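Local atomic coordinates of PvdO (Pseudomonas aeruginosa, PDB entry 5HHA), a protein that binds calcium, has been linked to chromophore maturation in the periplasm, and belongs to the family of formylglycine-generating enzymes, whose oxidase activity it may or may not share. Residues Pro76-Val84 with Ile278-Leu286; Pro125-Val134 with Gly215-Asp223. All blocks are in the same frame, centred on the assembly; numbering follows the deposited sequence.

Contact 1 of 2, residues Pro76-Val84 with Ile278-Leu286; sequences PFAISRYQV and IGFRVAREL
Val84 lies over one face of the Phe280 ring, its CB 4.0 Å from the ring centroid and 23° off the normal, a CH-pi contact displaced toward the rim; both methyls reach the same side of the ring, Val84 CG2 coming within 3.5 Å of Phe280 CE2. The guanidinium of Arg281 is the second flat group. Gln83 N sits over one of its faces, while the carbonyl oxygen of Ser80 meets its edge, bonded to Arg281 NH1 at 3.1 Å and only 3° out of the guanidinium plane. With its chain extended from CG to NE, Arg281 reaches the turn that follows strand 77-80, where NH1 binds Ser80 O and, weakly, Arg81 O; its NE pairs with Glu219, and NH2 donates to Tyr211 O.

Beside it, Ser80 shows how a side chain can stand in for backbone. With OG held between its own N and carbonyl carbon (chi1 58°), it accepts from Val282 N at 3.2 Å and donates to Tyr82 O, so one hydroxyl ties the turn to the break in strand 278-285. Regular antiparallel pairing lies on one side of this point, where Ala78 and Arg284 form a hydrogen-bonded pair and Ile79 and Ala283 a non-hydrogen-bonded one; at the point itself Ser80 N also bonds to Val282 O at 2.9 Å. Past the turn, Val84 N bonds to Phe280 O. At the other end, Leu286 lays CD1 3.7 Å from Phe77 CA, and a water bridges Pro76 O to Leu286 N.

The C-terminal strand is thus joined to strand 77-80 by main-chain bonds where the pairing is regular, and by a serine hydroxyl and a buried arginine where it is interrupted. The positive charge of Arg281, answered by Glu219 and several carbonyls, is probably well stabilised despite its burial.

Contact 2 of 2, residues Pro125-Val134 with Gly215-Asp223; sequences PAVCVDYNDV and GNVYEWVAD
Trp220 donates from NE1 to Val129 O at 2.9 Å, yet the donor stands 43° out of the carbonyl plane, away from either lone pair, although the oxygen itself lies near the indole plane. The adjoining helix start covers the indole: Tyr131 N lies over one face, and Tyr131 CB sits almost squarely above the six-membered ring of Trp220, 4.1 Å from its centroid and 12° off the normal. CG of Tyr131 is anti to the backbone N (chi1 179°), which carries the ring past the indole, whose CE3 meets it at the edge. The Tyr131 hydroxyl OH then donates to Ala222 O at 2.6 Å, in the carbonyl plane and on a lone pair.

Asp130 and Asp133 close a capping box, each carboxylate accepting from the other's backbone N, which fixes the first turn above the tryptophan. Val134 CG2 adds a contact to Trp220 CD1 at 3.6 Å. Farther back, Val217 packs CG1 against Val127 CG1 at 3.7 Å, with Pro125 alongside.

The segment 125-134, tied to Cys111 through the Cys128 disulfide, lays the start of helix 131-145 against strand 218-221, while Trp220 also touches Ile278 of strand 278-285 and Val247 and Ile249 of strand 247-251.

Contact 2 is nested within the chain loop that contact 1 closes, and their centres lie 11 Å apart. They share one sheet: strands 218-221 and 278-285 run parallel as neighbours, joined where Gly279 N approaches Tyr218 O at 2.8 Å in a probable hydrogen bond. A second probable bond links Val84 O to Ala126 N at 2.9 Å. Gln83 packs its CD 3.5 Å from Val217 CG2, and its amide shares Glu219 with Arg281. The calcium site, which includes Asn186 and Tyr194, lies beyond Asn216: that side chain is about 3 Å from the side chain of Asn186 and about 8 Å from the ion, whereas the side chain of Gln83 is about 12 Å from it.

Contact 1 of 2, residues Pro76-Val84 with Ile278-Leu286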
ATOM      1  N   PRO A  76       5.240 -15.520 -10.341  1.00 12.68           N
ATOM      2  CA  PRO A  76       4.844 -14.128 -10.562  1.00 13.49           C
ATOM      3  C   PRO A  76       3.391 -13.887 -10.133  1.00 13.27           C
ATOM      4  O   PRO A  76       2.573 -14.799 -10.092  1.00 13.85           O
ATOM      5  CB  PRO A  76       5.025 -13.940 -12.066  1.00 14.34           C
ATOM      6  CG  PRO A  76       4.971 -15.314 -12.638  1.00 22.51           C
ATOM      7  CD  PRO A  76       5.458 -16.260 -11.598  1.00 15.76           C
ATOM      8  N   PHE A  77       3.089 -12.645  -9.761  1.00 13.24           N
ATOM      9  CA  PHE A  77       1.755 -12.273  -9.303  1.00 12.08           C
ATOM     10  C   PHE A  77       1.592 -10.800  -9.618  1.00 12.10           C
ATOM     11  O   PHE A  77       2.570 -10.094  -9.863  1.00 11.50           O
ATOM     12  CB  PHE A  77       1.580 -12.535  -7.802  1.00 12.60           C
ATOM     13  CG  PHE A  77       2.508 -11.745  -6.940  1.00 11.13           C
ATOM     14  CD1 PHE A  77       3.825 -12.123  -6.774  1.00 12.71           C
ATOM     15  CD2 PHE A  77       2.042 -10.619  -6.259  1.00 10.99           C
ATOM     16  CE1 PHE A  77       4.686 -11.376  -5.969  1.00 11.93           C
ATOM     17  CE2 PHE A  77       2.880  -9.882  -5.439  1.00 12.06           C
ATOM     18  CZ  PHE A  77       4.194 -10.249  -5.298  1.00 11.36           C
ATOM     19  N   ALA A  78       0.355 -10.321  -9.667  1.00 11.10           N
ATOM     20  CA  ALA A  78       0.102  -8.919  -9.988  1.00 11.04           C
ATOM     21  C   ALA A  78      -0.325  -8.140  -8.747  1.00  7.83           C
ATOM     22  O   ALA A  78      -0.995  -8.675  -7.869  1.00  9.15           O
ATOM     23  CB  ALA A  78      -0.970  -8.830 -11.061  1.00 12.60           C
ATOM     24  N   ILE A  79       0.036  -6.865  -8.730  1.00  9.53           N
ATOM     25  CA  ILE A  79      -0.509  -5.921  -7.749  1.00  8.77           C
ATOM     26  C   ILE A  79      -0.999  -4.709  -8.487  1.00  9.21           C
ATOM     27  O   ILE A  79      -0.590  -4.452  -9.605  1.00  9.48           O
ATOM     28  CB  ILE A  79       0.523  -5.528  -6.640  1.00  9.76           C
ATOM     29  CG1 ILE A  79       1.658  -4.690  -7.219  1.00 10.13           C
ATOM     30  CG2 ILE A  79       1.033  -6.732  -5.892  1.00  8.95           C
ATOM     31  CD1 ILE A  79       2.498  -4.014  -6.113  1.00  9.29           C
ATOM     32  N   SER A  80      -1.860  -3.936  -7.848  1.00  8.13           N
ATOM     33  CA  SER A  80      -2.288  -2.689  -8.462  1.00  9.22           C
ATOM     34  C   SER A  80      -1.102  -1.722  -8.485  1.00  8.68           C
ATOM     35  O   SER A  80      -0.410  -1.532  -7.468  1.00  8.88           O
ATOM     36  CB  SER A  80      -3.532  -2.150  -7.775  1.00  8.49           C
ATOM     37  OG  SER A  80      -3.361  -1.934  -6.389  1.00  9.36           O
ATOM     38  N   ARG A  81      -0.802  -1.185  -9.663  1.00  8.90           N
ATOM     39  CA  ARG A  81       0.375  -0.329  -9.771  1.00  9.83           C
ATOM     40  C   ARG A  81       0.209   0.970  -9.004  1.00 10.20           C
ATOM     41  O   ARG A  81       1.202   1.625  -8.626  1.00  9.03           O
ATOM     42  CB  ARG A  81       0.784  -0.088 -11.233  1.00  9.79           C
ATOM     43  CG  ARG A  81      -0.173   0.692 -12.098  1.00 11.37           C
ATOM     44  CD  ARG A  81       0.515   0.938 -13.428  1.00 13.27           C
ATOM     45  NE  ARG A  81      -0.278   1.716 -14.369  1.00 13.68           N
ATOM     46  CZ  ARG A  81       0.223   2.225 -15.490  1.00 14.25           C
ATOM     47  NH1 ARG A  81       1.496   2.004 -15.812  1.00 16.75           N
ATOM     48  NH2 ARG A  81      -0.557   2.938 -16.302  1.00 17.76           N
ATOM     49  N   TYR A  82      -1.047   1.350  -8.805  1.00  9.29           N
ATOM     50  CA  TYR A  82      -1.426   2.462  -7.945  1.00  8.87           C
ATOM     51  C   TYR A  82      -2.193   1.925  -6.741  1.00  8.66           C
ATOM     52  O   TYR A  82      -2.702   0.798  -6.770  1.00  9.18           O
ATOM     53  CB  TYR A  82      -2.372   3.409  -8.678  1.00  9.59           C
ATOM     54  CG  TYR A  82      -1.872   3.899 -10.010  1.00  9.72           C
ATOM     55  CD1 TYR A  82      -0.707   4.635 -10.094  1.00 10.38           C
ATOM     56  CD2 TYR A  82      -2.569   3.647 -11.194  1.00 12.64           C
ATOM     57  CE1 TYR A  82      -0.251   5.118 -11.301  1.00 12.88           C
ATOM     58  CE2 TYR A  82      -2.111   4.128 -12.412  1.00 14.22           C
ATOM     59  CZ  TYR A  82      -0.944   4.838 -12.440  1.00 12.29           C
ATOM     60  OH  TYR A  82      -0.491   5.317 -13.650  1.00 16.32           O
ATOM     61  N   GLN A  83      -2.293   2.724  -5.697  1.00  8.48           N
ATOM     62  CA  GLN A  83      -3.337   2.549  -4.725  1.00  8.33           C
ATOM     63  C   GLN A  83      -4.692   2.569  -5.455  1.00  8.52           C
ATOM     64  O   GLN A  83      -4.860   3.263  -6.470  1.00  8.91           O
ATOM     65  CB  GLN A  83      -3.239   3.663  -3.686  1.00  8.10           C
ATOM     66  CG  GLN A  83      -2.033   3.491  -2.748  1.00  9.80           C
ATOM     67  CD  GLN A  83      -1.112   4.700  -2.623  1.00  7.36           C
ATOM     68  OE1 GLN A  83      -1.344   5.778  -3.173  1.00  8.86           O
ATOM     69  NE2 GLN A  83      -0.043   4.507  -1.841  1.00  8.37           N
ATOM     70  N   VAL A  84      -5.637   1.783  -4.957  1.00  7.90           N
ATOM     71  CA  VAL A  84      -6.970   1.794  -5.548  1.00  9.06           C
ATOM     72  C   VAL A  84      -7.533   3.196  -5.409  1.00  8.42           C
ATOM     73  O   VAL A  84      -7.379   3.833  -4.374  1.00  8.84           O
ATOM     74  CB  VAL A  84      -7.848   0.739  -4.897  1.00  8.99           C
ATOM     75  CG1 VAL A  84      -9.316   0.867  -5.364  1.00 10.73           C
ATOM     76  CG2 VAL A  84      -7.320  -0.654  -5.226  1.00 10.22           C
ATOM     77  N   ILE A 278      -5.355   6.048   5.236  1.00  7.96           N
ATOM     78  CA  ILE A 278      -5.166   4.631   4.923  1.00  7.47           C
ATOM     79  C   ILE A 278      -6.016   4.255   3.729  1.00  8.24           C
ATOM     80  O   ILE A 278      -7.251   4.378   3.771  1.00  8.65           O
ATOM     81  CB  ILE A 278      -5.525   3.649   6.101  1.00  9.01           C
ATOM     82  CG1 ILE A 278      -4.913   4.097   7.423  1.00  9.29           C
ATOM     83  CG2 ILE A 278      -5.060   2.258   5.724  1.00  9.05           C
ATOM     84  CD1 ILE A 278      -5.418   3.279   8.607  1.00 12.77           C
ATOM     85  N   GLY A 279      -5.351   3.806   2.676  1.00  7.82           N
ATOM     86  CA  GLY A 279      -5.990   3.250   1.491  1.00  7.95           C
ATOM     87  C   GLY A 279      -5.534   1.800   1.324  1.00  8.09           C
ATOM     88  O   GLY A 279      -5.323   1.094   2.315  1.00  7.65           O
ATOM     89  N   PHE A 280      -5.364   1.355   0.074  1.00  7.05           N
ATOM     90  CA  PHE A 280      -5.044  -0.055  -0.148  1.00  6.69           C
ATOM     91  C   PHE A 280      -4.705  -0.325  -1.576  1.00  7.39           C
ATOM     92  O   PHE A 280      -5.112   0.417  -2.472  1.00  8.12           O
ATOM     93  CB  PHE A 280      -6.191  -0.974   0.273  1.00  8.74           C
ATOM     94  CG  PHE A 280      -7.457  -0.801  -0.543  1.00  9.11           C
ATOM     95  CD1 PHE A 280      -8.336   0.251  -0.298  1.00 10.13           C
ATOM     96  CD2 PHE A 280      -7.803  -1.726  -1.524  1.00 10.34           C
ATOM     97  CE1 PHE A 280      -9.508   0.375  -1.010  1.00 10.44           C
ATOM     98  CE2 PHE A 280      -8.976  -1.598  -2.249  1.00 10.55           C
ATOM     99  CZ  PHE A 280      -9.834  -0.557  -1.981  1.00 11.79           C
ATOM    100  N   ARG A 281      -3.939  -1.388  -1.788  1.00  8.15           N
ATOM    101  CA  ARG A 281      -3.787  -2.003  -3.097  1.00  8.48           C
ATOM    102  C   ARG A 281      -4.517  -3.352  -3.065  1.00  8.15           C
ATOM    103  O   ARG A 281      -4.882  -3.862  -2.011  1.00  8.73           O
ATOM    104  CB  ARG A 281      -2.310  -2.219  -3.430  1.00  7.89           C
ATOM    105  CG  ARG A 281      -1.537  -0.952  -3.570  1.00  8.53           C
ATOM    106  CD  ARG A 281      -0.063  -1.206  -3.866  1.00  8.63           C
ATOM    107  NE  ARG A 281       0.659   0.008  -3.594  1.00  8.59           N
ATOM    108  CZ  ARG A 281       0.996   0.932  -4.491  1.00  7.72           C
ATOM    109  NH1 ARG A 281       0.852   0.731  -5.797  1.00  8.79           N
ATOM    110  NH2 ARG A 281       1.525   2.070  -4.072  1.00  7.28           N
ATOM    111  N   VAL A 282      -4.696  -3.928  -4.259  1.00  8.39           N
ATOM    112  CA  VAL A 282      -5.116  -5.302  -4.379  1.00  8.89           C
ATOM    113  C   VAL A 282      -4.082  -6.071  -5.178  1.00  8.84           C
ATOM    114  O   VAL A 282      -3.318  -5.521  -5.978  1.00  9.14           O
ATOM    115  CB  VAL A 282      -6.521  -5.446  -5.046  1.00  9.99           C
ATOM    116  CG1 VAL A 282      -7.617  -4.879  -4.158  1.00 11.71           C
ATOM    117  CG2 VAL A 282      -6.579  -4.802  -6.432  1.00 10.83           C
ATOM    118  N   ALA A 283      -4.114  -7.381  -4.963  1.00  8.99           N
ATOM    119  CA  ALA A 283      -3.260  -8.317  -5.688  1.00  9.75           C
ATOM    120  C   ALA A 283      -4.138  -9.291  -6.457  1.00 10.86           C
ATOM    121  O   ALA A 283      -5.286  -9.514  -6.080  1.00 11.45           O
ATOM    122  CB  ALA A 283      -2.354  -9.073  -4.726  1.00  9.97           C
ATOM    123  N   ARG A 284      -3.549  -9.909  -7.475  1.00 12.68           N
ATOM    124  CA  ARG A 284      -4.277 -10.825  -8.345  1.00 15.19           C
ATOM    125  C   ARG A 284      -3.361 -11.979  -8.715  1.00 14.44           C
ATOM    126  O   ARG A 284      -2.239 -11.758  -9.171  1.00 13.33           O
ATOM    127  CB  ARG A 284      -4.766 -10.063  -9.582  1.00 17.32           C
ATOM    128  CG  ARG A 284      -4.765 -10.818 -10.904  1.00 30.52           C
ATOM    129  CD  ARG A 284      -6.158 -11.085 -11.387  1.00 27.92           C
ATOM    130  NE  ARG A 284      -6.379 -10.835 -12.823  1.00 23.29           N
ATOM    131  CZ  ARG A 284      -5.922 -11.603 -13.814  1.00 20.40           C
ATOM    132  NH1 ARG A 284      -5.147 -12.640 -13.563  1.00 22.35           N
ATOM    133  NH2 ARG A 284      -6.226 -11.302 -15.057  1.00 22.40           N
ATOM    134  N   GLU A 285      -3.833 -13.205  -8.541  1.00 18.44           N
ATOM    135  CA  GLU A 285      -3.050 -14.359  -8.969  1.00 15.32           C
ATOM    136  C   GLU A 285      -3.093 -14.424 -10.488  1.00 16.94           C
ATOM    137  O   GLU A 285      -4.063 -14.014 -11.116  1.00 17.15           O
ATOM    138  CB  GLU A 285      -3.575 -15.638  -8.315  1.00 26.77           C
ATOM    139  CG  GLU A 285      -2.823 -15.977  -7.016  1.00 38.53           C
ATOM    140  CD  GLU A 285      -3.732 -16.295  -5.839  1.00 36.97           C
ATOM    141  OE1 GLU A 285      -4.559 -17.219  -5.944  1.00 33.80           O
ATOM    142  OE2 GLU A 285      -3.605 -15.637  -4.787  1.00 39.08           O
ATOM    143  N   LEU A 286      -2.010 -14.913 -11.084  1.00 18.18           N
ATOM    144  CA  LEU A 286      -1.932 -14.981 -12.536  1.00 19.45           C
ATOM    145  C   LEU A 286      -2.327 -16.359 -13.054  1.00 31.93           C
ATOM    146  O   LEU A 286      -2.293 -17.343 -12.318  1.00 27.13           O
ATOM    147  CB  LEU A 286      -0.532 -14.576 -12.999  1.00 19.08           C
ATOM    148  CG  LEU A 286      -0.326 -13.092 -12.697  1.00 19.05           C
ATOM    149  CD1 LEU A 286       1.113 -12.651 -12.928  1.00 25.11           C
ATOM    150  CD2 LEU A 286      -1.256 -12.269 -13.536  1.00 24.20           C
ATOM    151  OXT LEU A 286      -2.718 -16.500 -14.215  1.00 38.94           O
TER
HETATM  152  O   HOH W   1       0.091 -15.597  -9.279  1.00 22.84           O
HETATM  153  O   HOH W   2      -6.256   3.447  -1.746  1.00  9.00           O

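Contact 2 of 2, residues Pro125-Val134 with Gly215-Asp223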
ATOM      1  N   PRO A 125      -6.198   8.524  -4.040  1.00  8.36           N
ATOM      2  CA  PRO A 125      -6.446   7.200  -3.455  1.00  8.45           C
ATOM      3  C   PRO A 125      -7.761   7.123  -2.694  1.00  8.11           C
ATOM      4  O   PRO A 125      -8.152   8.049  -1.972  1.00  8.68           O
ATOM      5  CB  PRO A 125      -5.275   7.006  -2.478  1.00  9.01           C
ATOM      6  CG  PRO A 125      -4.228   7.940  -2.944  1.00 11.54           C
ATOM      7  CD  PRO A 125      -4.944   9.118  -3.561  1.00  8.82           C
ATOM      8  N   ALA A 126      -8.421   5.979  -2.812  1.00  8.38           N
ATOM      9  CA  ALA A 126      -9.511   5.635  -1.909  1.00  9.00           C
ATOM     10  C   ALA A 126      -8.981   5.590  -0.481  1.00  8.22           C
ATOM     11  O   ALA A 126      -7.882   5.059  -0.210  1.00  8.25           O
ATOM     12  CB  ALA A 126     -10.082   4.288  -2.271  1.00  9.55           C
ATOM     13  N   VAL A 127      -9.748   6.124   0.449  1.00  8.75           N
ATOM     14  CA  VAL A 127      -9.414   6.097   1.863  1.00  7.83           C
ATOM     15  C   VAL A 127     -10.713   5.856   2.652  1.00  9.22           C
ATOM     16  O   VAL A 127     -11.775   5.603   2.058  1.00 10.35           O
ATOM     17  CB  VAL A 127      -8.736   7.420   2.292  1.00  8.13           C
ATOM     18  CG1 VAL A 127      -7.363   7.559   1.637  1.00  9.36           C
ATOM     19  CG2 VAL A 127      -9.624   8.646   1.989  1.00 10.35           C
ATOM     20  N   CYS A 128     -10.633   5.924   3.978  1.00  8.40           N
ATOM     21  CA  CYS A 128     -11.824   5.854   4.822  1.00  8.41           C
ATOM     22  C   CYS A 128     -12.506   4.514   4.690  1.00 10.13           C
ATOM     23  O   CYS A 128     -13.739   4.417   4.818  1.00 10.50           O
ATOM     24  CB  CYS A 128     -12.761   7.037   4.532  1.00 10.12           C
ATOM     25  SG  CYS A 128     -12.081   8.605   5.072  1.00 10.73           S
ATOM     26  N   VAL A 129     -11.678   3.486   4.492  1.00  9.04           N
ATOM     27  CA  VAL A 129     -12.071   2.084   4.430  1.00  9.40           C
ATOM     28  C   VAL A 129     -11.351   1.285   5.521  1.00  9.82           C
ATOM     29  O   VAL A 129     -10.172   1.539   5.834  1.00  9.07           O
ATOM     30  CB  VAL A 129     -11.734   1.463   3.058  1.00  9.52           C
ATOM     31  CG1 VAL A 129     -12.705   1.944   1.983  1.00 12.14           C
ATOM     32  CG2 VAL A 129     -10.272   1.726   2.653  1.00 10.91           C
ATOM     33  N   ASP A 130     -12.049   0.330   6.127  1.00  9.42           N
ATOM     34  CA  ASP A 130     -11.393  -0.553   7.082  1.00 10.17           C
ATOM     35  C   ASP A 130     -10.910  -1.823   6.385  1.00  8.89           C
ATOM     36  O   ASP A 130     -11.026  -2.013   5.194  1.00 10.04           O
ATOM     37  CB  ASP A 130     -12.229  -0.825   8.375  1.00  9.98           C
ATOM     38  CG  ASP A 130     -13.379  -1.804   8.181  1.00 11.49           C
ATOM     39  OD1 ASP A 130     -13.569  -2.334   7.087  1.00 13.05           O
ATOM     40  OD2 ASP A 130     -14.103  -2.055   9.187  1.00 14.22           O
ATOM     41  N   TYR A 131     -10.317  -2.693   7.179  1.00  8.84           N
ATOM     42  CA  TYR A 131      -9.698  -3.911   6.655  1.00  9.47           C
ATOM     43  C   TYR A 131     -10.721  -4.802   5.942  1.00  9.35           C
ATOM     44  O   TYR A 131     -10.491  -5.277   4.844  1.00 10.62           O
ATOM     45  CB  TYR A 131      -9.043  -4.629   7.831  1.00 11.00           C
ATOM     46  CG  TYR A 131      -8.335  -5.942   7.609  1.00  9.62           C
ATOM     47  CD1 TYR A 131      -9.025  -7.143   7.684  1.00 11.48           C
ATOM     48  CD2 TYR A 131      -6.954  -5.993   7.455  1.00 11.05           C
ATOM     49  CE1 TYR A 131      -8.373  -8.368   7.584  1.00 12.41           C
ATOM     50  CE2 TYR A 131      -6.283  -7.226   7.355  1.00  9.87           C
ATOM     51  CZ  TYR A 131      -7.006  -8.400   7.411  1.00 10.06           C
ATOM     52  OH  TYR A 131      -6.369  -9.635   7.350  1.00 11.71           O
ATOM     53  N   ASN A 132     -11.862  -5.011   6.589  1.00 10.47           N
ATOM     54  CA  ASN A 132     -12.922  -5.815   5.991  0.61 12.63           C
ATOM     55  C   ASN A 132     -13.497  -5.201   4.719  1.00 11.62           C
ATOM     56  O   ASN A 132     -13.857  -5.914   3.785  1.00 12.63           O
ATOM     57  CB  ASN A 132     -14.040  -6.029   7.013  0.61 15.23           C
ATOM     58  CG  ASN A 132     -14.994  -7.117   6.602  0.61 18.50           C
ATOM     59  OD1 ASN A 132     -14.639  -8.294   6.593  0.61 23.88           O
ATOM     60  ND2 ASN A 132     -16.210  -6.733   6.254  0.61 20.49           N
ATOM     61  N   ASP A 133     -13.563  -3.873   4.676  1.00 12.10           N
ATOM     62  CA  ASP A 133     -14.039  -3.212   3.479  1.00 12.34           C
ATOM     63  C   ASP A 133     -13.156  -3.578   2.288  1.00 10.68           C
ATOM     64  O   ASP A 133     -13.641  -3.770   1.174  1.00 12.26           O
ATOM     65  CB  ASP A 133     -13.977  -1.693   3.643  1.00 11.27           C
ATOM     66  CG  ASP A 133     -15.034  -1.136   4.567  1.00 14.22           C
ATOM     67  OD1 ASP A 133     -16.147  -1.698   4.640  1.00 17.13           O
ATOM     68  OD2 ASP A 133     -14.753  -0.092   5.191  1.00 13.44           O
ATOM     69  N   VAL A 134     -11.840  -3.618   2.514  1.00 11.54           N
ATOM     70  CA  VAL A 134     -10.898  -4.002   1.470  1.00 11.18           C
ATOM     71  C   VAL A 134     -11.149  -5.439   1.036  1.00 10.57           C
ATOM     72  O   VAL A 134     -11.175  -5.739  -0.157  1.00 11.55           O
ATOM     73  CB  VAL A 134      -9.428  -3.815   1.933  1.00 11.59           C
ATOM     74  CG1 VAL A 134      -8.477  -4.356   0.894  1.00 12.03           C
ATOM     75  CG2 VAL A 134      -9.144  -2.338   2.186  1.00 11.79           C
ATOM     76  N   GLY A 215       4.774   7.070  -0.444  1.00  7.38           N
ATOM     77  CA  GLY A 215       3.997   8.165   0.108  1.00  9.23           C
ATOM     78  C   GLY A 215       2.524   8.052  -0.251  1.00  6.88           C
ATOM     79  O   GLY A 215       2.017   6.982  -0.636  1.00  7.51           O
ATOM     80  N   ASN A 216       1.848   9.182  -0.123  1.00  7.45           N
ATOM     81  CA  ASN A 216       0.440   9.352  -0.466  1.00  8.17           C
ATOM     82  C   ASN A 216      -0.464   8.841   0.657  1.00  7.11           C
ATOM     83  O   ASN A 216      -1.020   9.644   1.405  1.00  7.69           O
ATOM     84  CB  ASN A 216       0.098   8.823  -1.871  1.00  8.57           C
ATOM     85  CG  ASN A 216      -0.875   9.727  -2.611  1.00  7.86           C
ATOM     86  OD1 ASN A 216      -1.200  10.807  -2.142  1.00  8.66           O
ATOM     87  ND2 ASN A 216      -1.323   9.286  -3.786  1.00  8.78           N
ATOM     88  N   VAL A 217      -0.611   7.518   0.800  1.00  7.13           N
ATOM     89  CA  VAL A 217      -1.362   6.933   1.896  1.00  7.33           C
ATOM     90  C   VAL A 217      -0.677   5.679   2.397  1.00  6.90           C
ATOM     91  O   VAL A 217       0.007   4.982   1.644  1.00  7.26           O
ATOM     92  CB  VAL A 217      -2.818   6.538   1.460  1.00  7.77           C
ATOM     93  CG1 VAL A 217      -3.653   7.762   1.171  1.00  8.74           C
ATOM     94  CG2 VAL A 217      -2.844   5.626   0.255  1.00  8.35           C
ATOM     95  N   TYR A 218      -0.887   5.389   3.674  1.00  7.47           N
ATOM     96  CA  TYR A 218      -0.662   4.013   4.152  1.00  7.56           C
ATOM     97  C   TYR A 218      -1.615   3.067   3.436  1.00  7.58           C
ATOM     98  O   TYR A 218      -2.616   3.507   2.850  1.00  8.20           O
ATOM     99  CB  TYR A 218      -0.939   3.940   5.655  1.00  7.03           C
ATOM    100  CG  TYR A 218       0.268   4.199   6.530  1.00  7.78           C
ATOM    101  CD1 TYR A 218       1.090   3.146   6.907  1.00  7.92           C
ATOM    102  CD2 TYR A 218       0.582   5.472   6.991  1.00  8.36           C
ATOM    103  CE1 TYR A 218       2.181   3.336   7.734  1.00  9.22           C
ATOM    104  CE2 TYR A 218       1.685   5.672   7.828  1.00  8.85           C
ATOM    105  CZ  TYR A 218       2.483   4.592   8.177  1.00  8.72           C
ATOM    106  OH  TYR A 218       3.581   4.715   9.039  1.00 10.14           O
ATOM    107  N   GLU A 219      -1.336   1.777   3.528  1.00  7.29           N
ATOM    108  CA  GLU A 219      -2.119   0.755   2.861  1.00  7.34           C
ATOM    109  C   GLU A 219      -2.352  -0.416   3.781  1.00  7.18           C
ATOM    110  O   GLU A 219      -1.412  -0.925   4.406  1.00  7.84           O
ATOM    111  CB  GLU A 219      -1.380   0.202   1.651  1.00  8.15           C
ATOM    112  CG  GLU A 219      -1.162   1.222   0.547  1.00  8.40           C
ATOM    113  CD  GLU A 219      -0.144   0.767  -0.467  1.00  8.36           C
ATOM    114  OE1 GLU A 219       0.142  -0.453  -0.534  1.00  8.45           O
ATOM    115  OE2 GLU A 219       0.368   1.628  -1.221  1.00  8.34           O
ATOM    116  N   TRP A 220      -3.584  -0.917   3.810  1.00  6.53           N
ATOM    117  CA  TRP A 220      -3.839  -2.186   4.451  1.00  8.56           C
ATOM    118  C   TRP A 220      -3.082  -3.319   3.751  1.00  7.42           C
ATOM    119  O   TRP A 220      -3.005  -3.353   2.521  1.00  7.59           O
ATOM    120  CB  TRP A 220      -5.324  -2.536   4.376  1.00  8.47           C
ATOM    121  CG  TRP A 220      -6.217  -1.631   5.140  1.00  8.43           C
ATOM    122  CD1 TRP A 220      -7.061  -0.709   4.608  1.00  8.79           C
ATOM    123  CD2 TRP A 220      -6.375  -1.551   6.571  1.00  8.28           C
ATOM    124  NE1 TRP A 220      -7.745  -0.071   5.616  1.00  8.79           N
ATOM    125  CE2 TRP A 220      -7.336  -0.556   6.823  1.00  8.25           C
ATOM    126  CE3 TRP A 220      -5.788  -2.207   7.659  1.00  9.08           C
ATOM    127  CZ2 TRP A 220      -7.747  -0.224   8.104  1.00  9.10           C
ATOM    128  CZ3 TRP A 220      -6.199  -1.869   8.933  1.00 10.48           C
ATOM    129  CH2 TRP A 220      -7.161  -0.875   9.145  1.00  9.65           C
ATOM    130  N   VAL A 221      -2.555  -4.242   4.556  1.00  7.48           N
ATOM    131  CA  VAL A 221      -2.116  -5.555   4.073  1.00  8.26           C
ATOM    132  C   VAL A 221      -2.771  -6.602   4.977  1.00  7.68           C
ATOM    133  O   VAL A 221      -3.340  -6.281   6.005  1.00  8.71           O
ATOM    134  CB  VAL A 221      -0.579  -5.707   4.018  1.00  7.89           C
ATOM    135  CG1 VAL A 221       0.027  -4.654   3.089  1.00  8.95           C
ATOM    136  CG2 VAL A 221       0.027  -5.600   5.391  1.00  8.09           C
ATOM    137  N   ALA A 222      -2.670  -7.880   4.607  1.00  7.78           N
ATOM    138  CA  ALA A 222      -3.474  -8.901   5.267  1.00  8.87           C
ATOM    139  C   ALA A 222      -2.960  -9.255   6.653  1.00  9.01           C
ATOM    140  O   ALA A 222      -3.735  -9.652   7.520  1.00  9.34           O
ATOM    141  CB  ALA A 222      -3.543 -10.175   4.433  1.00  9.79           C
ATOM    142  N   ASP A 223      -1.643  -9.182   6.854  1.00  8.99           N
ATOM    143  CA  ASP A 223      -0.976  -9.788   7.992  1.00  9.30           C
ATOM    144  C   ASP A 223      -1.462  -9.266   9.323  1.00  9.53           C
ATOM    145  O   ASP A 223      -1.714  -8.072   9.495  1.00  9.39           O
ATOM    146  CB  ASP A 223       0.546  -9.542   7.945  1.00  9.18           C
ATOM    147  CG  ASP A 223       1.184 -10.012   6.663  1.00  9.14           C
ATOM    148  OD1 ASP A 223       0.657  -9.708   5.579  1.00  9.28           O
ATOM    149  OD2 ASP A 223       2.242 -10.687   6.751  1.00  9.49           O
TER